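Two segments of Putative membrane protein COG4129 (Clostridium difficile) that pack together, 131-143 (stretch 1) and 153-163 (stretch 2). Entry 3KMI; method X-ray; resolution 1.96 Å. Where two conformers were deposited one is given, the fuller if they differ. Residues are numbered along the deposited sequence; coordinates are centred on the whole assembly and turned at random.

Stretch 1, residues 131-143: ELKRLMISMKNQP
Stretch 2 (153-163) NRAILFLCLTE

Two helices of one chain pack nearly antiparallel, their N-to-C directions 161° apart (signed crossing angle -161°) and their axes 10.5 Å apart at closest approach. Stretch 1 is helical from 131 to 140, phi/psi near -63/-41, and Asn141 (-97/15) is the first residue to leave that conformation; Gln142 and Pro143 follow extended, at -80/161 and -49/135. Stretch 2 is helical throughout, also near -63/-41, and its helix runs on beyond both ends. Register is set by Met136 opposite Leu161, CA to CA 7.0 Å. The contact buries 575 Å² and is mainly apolar, built from two reciprocal knobs and an arginine.

Leu161 is the first knob and the most covered residue. Its CA-to-CB bond points toward stretch 1, and the m,t rotamer seats the side chain among Leu132, Leu135, Met136 and Met139. Its CD2 makes the closest contacts to Leu132 CD1 (3.3 Å) and Leu135 CD2 (3.7 Å), its CD1 those to Met136 CG (3.5 Å) and Met139 SE (3.7 Å). A branched end suits this hole, filling it on several sides. Leu132 and Leu135, both t,p and buried, form part of it.

Met139, a selenomethionine, is the second knob. Its CA-to-CB bond points toward stretch 2, and it sits among Arg154, Leu157, Phe158 and Leu161. Chi angles of -82°, -176° and 57° (m,t,p) extend the chain and then bend its end, bringing CE to 3.5 Å from Leu157 CB and 3.6 Å from Phe158 N. An unbranched, flexible side chain can thus reach the partner backbone. Leu157 is m,t and buried.

Met136, also selenomethionine, starts sideways, but its m,t,t chain carries the end across until CE is 3.3 Å from Leu161 O. Phe158 (chi1 -161°, chi2 82°) likewise begins sideways and swings inward: its CE1 is 4.1 Å from Met136 CB, and its ring edge meets Met139 CE and Met136 O. Met136 SE lies 5.3 Å from the ring centroid, obliquely, 42° off the normal.

Arg154 closes the end where stretch 1 leaves its helix. From a sideways start, chi angles of -66°, -109°, -85° and 103° fold the side chain inward, placing NH1 3.1 Å from Met139 O. Gln142 (chi -132°, -175°, -43°) sets OE1 over one guanidinium face, 3.9 Å from Arg154 NE; Pro143 O is 4.0 Å from Arg154 NH2. The rule is apolar knobs at the centre, with a long charged side chain near carbonyl oxygens at the end.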

# COMPACT_ATOMS: atom_id res chain seq x y z
N GLU A 131 -7.34 3.48 -17.53
CA GLU A 131 -7.19 2.10 -18.04
C GLU A 131 -7.28 1.12 -16.88
O GLU A 131 -7.94 0.08 -16.99
CB GLU A 131 -5.88 1.91 -18.81
CG GLU A 131 -5.66 0.49 -19.38
CD GLU A 131 -4.40 0.38 -20.29
OE1 GLU A 131 -3.72 1.40 -20.54
OE2 GLU A 131 -4.09 -0.76 -20.76
N LEU A 132 -6.63 1.47 -15.78
CA LEU A 132 -6.73 0.67 -14.55
C LEU A 132 -8.18 0.55 -14.05
O LEU A 132 -8.62 -0.56 -13.66
CB LEU A 132 -5.81 1.24 -13.44
CG LEU A 132 -5.75 0.47 -12.13
CD1 LEU A 132 -5.47 -1.01 -12.40
CD2 LEU A 132 -4.61 1.05 -11.27
N LYS A 133 -8.90 1.67 -14.03
CA LYS A 133 -10.28 1.62 -13.59
C LYS A 133 -11.09 0.70 -14.52
O LYS A 133 -11.94 -0.08 -14.07
CB LYS A 133 -10.88 3.03 -13.53
CG LYS A 133 -12.26 3.08 -12.88
CD LYS A 133 -12.95 4.41 -13.09
CE LYS A 133 -14.46 4.32 -12.77
NZ LYS A 133 -14.64 3.56 -11.50
N ARG A 134 -10.80 0.76 -15.82
CA ARG A 134 -11.45 -0.13 -16.77
C ARG A 134 -11.16 -1.62 -16.50
O ARG A 134 -12.07 -2.46 -16.62
CB ARG A 134 -11.12 0.28 -18.21
CG ARG A 134 -11.82 1.58 -18.65
CD ARG A 134 -11.89 1.68 -20.21
NE ARG A 134 -10.55 1.53 -20.78
CZ ARG A 134 -9.69 2.53 -20.96
NH1 ARG A 134 -10.02 3.78 -20.63
NH2 ARG A 134 -8.49 2.29 -21.47
N LEU A 135 -9.93 -1.94 -16.09
CA LEU A 135 -9.57 -3.31 -15.78
C LEU A 135 -10.23 -3.79 -14.47
O LEU A 135 -10.59 -4.96 -14.36
CB LEU A 135 -8.04 -3.46 -15.68
CG LEU A 135 -7.50 -4.89 -15.47
CD1 LEU A 135 -7.91 -5.84 -16.56
CD2 LEU A 135 -5.97 -4.88 -15.37
N MSE A 136 -10.37 -2.90 -13.49
CA MSE A 136 -11.06 -3.21 -12.23
C MSE A 136 -12.52 -3.55 -12.54
O MSE A 136 -13.05 -4.56 -12.06
CB MSE A 136 -11.01 -2.04 -11.22
CG MSE A 136 -9.61 -1.63 -10.68
SE MSE A 136 -9.69 -0.40 -9.13
CE MSE A 136 -7.77 -0.37 -8.63
N ILE A 137 -13.18 -2.72 -13.36
CA ILE A 137 -14.59 -2.96 -13.73
C ILE A 137 -14.73 -4.28 -14.49
O ILE A 137 -15.67 -5.03 -14.25
CB ILE A 137 -15.21 -1.78 -14.55
CG1 ILE A 137 -15.29 -0.50 -13.71
CG2 ILE A 137 -16.62 -2.16 -15.12
CD1 ILE A 137 -15.67 0.75 -14.53
N SER A 138 -13.77 -4.56 -15.37
CA SER A 138 -13.81 -5.76 -16.21
C SER A 138 -13.58 -7.01 -15.39
O SER A 138 -14.26 -8.01 -15.59
CB SER A 138 -12.81 -5.66 -17.37
OG SER A 138 -12.50 -6.94 -17.92
N MSE A 139 -12.62 -6.97 -14.47
CA MSE A 139 -12.39 -8.12 -13.59
C MSE A 139 -13.61 -8.38 -12.71
O MSE A 139 -13.96 -9.53 -12.47
CB MSE A 139 -11.16 -7.93 -12.72
CG MSE A 139 -9.83 -8.27 -13.39
SE MSE A 139 -8.45 -8.07 -12.07
CE MSE A 139 -9.23 -9.33 -10.77
N LYS A 140 -14.25 -7.31 -12.24
CA LYS A 140 -15.40 -7.42 -11.36
C LYS A 140 -16.60 -8.00 -12.09
O LYS A 140 -17.41 -8.72 -11.50
CB LYS A 140 -15.78 -6.07 -10.74
CG LYS A 140 -16.76 -6.21 -9.55
CD LYS A 140 -17.40 -4.89 -9.14
CE LYS A 140 -18.78 -4.68 -9.76
NZ LYS A 140 -19.57 -3.68 -8.98
N ASN A 141 -16.70 -7.70 -13.39
CA ASN A 141 -17.89 -8.06 -14.17
C ASN A 141 -17.77 -9.36 -14.97
O ASN A 141 -18.59 -9.64 -15.84
CB ASN A 141 -18.33 -6.87 -15.03
CG ASN A 141 -18.96 -5.74 -14.21
OD1 ASN A 141 -18.99 -5.78 -12.96
ND2 ASN A 141 -19.49 -4.74 -14.90
N GLN A 142 -16.77 -10.15 -14.62
CA GLN A 142 -16.46 -11.46 -15.18
C GLN A 142 -17.36 -12.55 -14.60
O GLN A 142 -17.94 -12.35 -13.53
CB GLN A 142 -15.03 -11.77 -14.76
CG GLN A 142 -14.13 -12.26 -15.84
CD GLN A 142 -12.80 -12.64 -15.28
OE1 GLN A 142 -12.23 -11.93 -14.45
NE2 GLN A 142 -12.28 -13.77 -15.73
N PRO A 143 -17.46 -13.72 -15.28
CA PRO A 143 -18.10 -14.92 -14.72
C PRO A 143 -17.58 -15.25 -13.32
O PRO A 143 -16.37 -15.23 -13.10
CB PRO A 143 -17.67 -16.03 -15.68
CG PRO A 143 -17.60 -15.34 -17.00
CD PRO A 143 -17.18 -13.90 -16.73
N ASN A 153 -7.38 -16.70 -6.70
CA ASN A 153 -6.50 -16.19 -7.76
C ASN A 153 -7.00 -14.84 -8.22
O ASN A 153 -6.21 -13.94 -8.52
CB ASN A 153 -6.49 -17.13 -8.96
CG ASN A 153 -5.46 -18.22 -8.83
OD1 ASN A 153 -4.25 -17.98 -8.89
ND2 ASN A 153 -5.94 -19.46 -8.69
N ARG A 154 -8.32 -14.70 -8.26
CA ARG A 154 -8.96 -13.47 -8.68
C ARG A 154 -8.74 -12.39 -7.65
O ARG A 154 -8.32 -11.28 -8.01
CB ARG A 154 -10.46 -13.72 -8.88
CG ARG A 154 -10.75 -14.66 -10.02
CD ARG A 154 -11.35 -13.93 -11.19
NE ARG A 154 -12.80 -13.77 -11.09
CZ ARG A 154 -13.39 -12.63 -10.75
NH1 ARG A 154 -12.65 -11.56 -10.47
NH2 ARG A 154 -14.71 -12.56 -10.68
N ALA A 155 -9.00 -12.69 -6.38
CA ALA A 155 -8.72 -11.74 -5.33
C ALA A 155 -7.29 -11.25 -5.35
O ALA A 155 -7.06 -10.06 -5.16
CB ALA A 155 -9.10 -12.31 -3.93
N ILE A 156 -6.32 -12.13 -5.60
CA ILE A 156 -4.92 -11.68 -5.72
C ILE A 156 -4.77 -10.65 -6.84
O ILE A 156 -4.06 -9.64 -6.69
CB ILE A 156 -3.95 -12.85 -6.03
CG1 ILE A 156 -3.78 -13.72 -4.80
CG2 ILE A 156 -2.60 -12.34 -6.44
CD1 ILE A 156 -3.08 -15.05 -5.14
N LEU A 157 -5.42 -10.90 -7.97
CA LEU A 157 -5.31 -10.02 -9.11
C LEU A 157 -5.95 -8.69 -8.76
O LEU A 157 -5.46 -7.66 -9.17
CB LEU A 157 -6.00 -10.65 -10.36
CG LEU A 157 -5.42 -11.95 -10.92
CD1 LEU A 157 -6.26 -12.57 -12.10
CD2 LEU A 157 -3.99 -11.74 -11.39
N PHE A 158 -7.03 -8.70 -8.00
CA PHE A 158 -7.67 -7.43 -7.65
C PHE A 158 -6.82 -6.61 -6.66
O PHE A 158 -6.81 -5.37 -6.71
CB PHE A 158 -9.08 -7.65 -7.10
CG PHE A 158 -9.93 -6.42 -7.15
CD1 PHE A 158 -10.58 -6.06 -8.32
CD2 PHE A 158 -10.07 -5.62 -6.03
CE1 PHE A 158 -11.35 -4.92 -8.38
CE2 PHE A 158 -10.85 -4.48 -6.08
CZ PHE A 158 -11.50 -4.13 -7.26
N LEU A 159 -6.12 -7.30 -5.76
CA LEU A 159 -5.21 -6.63 -4.82
C LEU A 159 -4.03 -5.97 -5.54
O LEU A 159 -3.52 -4.92 -5.09
CB LEU A 159 -4.70 -7.59 -3.73
CG LEU A 159 -5.69 -8.14 -2.70
CD1 LEU A 159 -5.26 -9.51 -2.22
CD2 LEU A 159 -5.88 -7.18 -1.57
N CYS A 160 -3.60 -6.62 -6.63
CA CYS A 160 -2.60 -6.00 -7.54
C CYS A 160 -3.05 -4.65 -8.10
O CYS A 160 -2.28 -3.69 -8.11
CB CYS A 160 -2.25 -6.95 -8.66
SG CYS A 160 -1.25 -8.32 -8.06
N LEU A 161 -4.32 -4.56 -8.53
CA LEU A 161 -4.87 -3.31 -9.06
C LEU A 161 -4.87 -2.21 -8.01
O LEU A 161 -4.59 -1.03 -8.32
CB LEU A 161 -6.29 -3.51 -9.63
CG LEU A 161 -6.41 -4.55 -10.75
CD1 LEU A 161 -7.81 -4.54 -11.32
CD2 LEU A 161 -5.38 -4.26 -11.82
N THR A 162 -5.14 -2.59 -6.76
CA THR A 162 -5.08 -1.63 -5.66
C THR A 162 -3.69 -1.03 -5.54
O THR A 162 -3.54 0.19 -5.44
CB THR A 162 -5.53 -2.25 -4.32
OG1 THR A 162 -6.91 -2.63 -4.43
CG2 THR A 162 -5.41 -1.26 -3.24
N GLU A 163 -2.68 -1.88 -5.55
CA GLU A 163 -1.29 -1.42 -5.43
C GLU A 163 -0.89 -0.57 -6.65
O GLU A 163 -0.28 0.50 -6.51
CB GLU A 163 -0.33 -2.62 -5.28
CG GLU A 163 -0.54 -3.39 -3.98
CD GLU A 163 -0.33 -2.54 -2.71
OE1 GLU A 163 0.58 -1.67 -2.65
OE2 GLU A 163 -1.10 -2.74 -1.76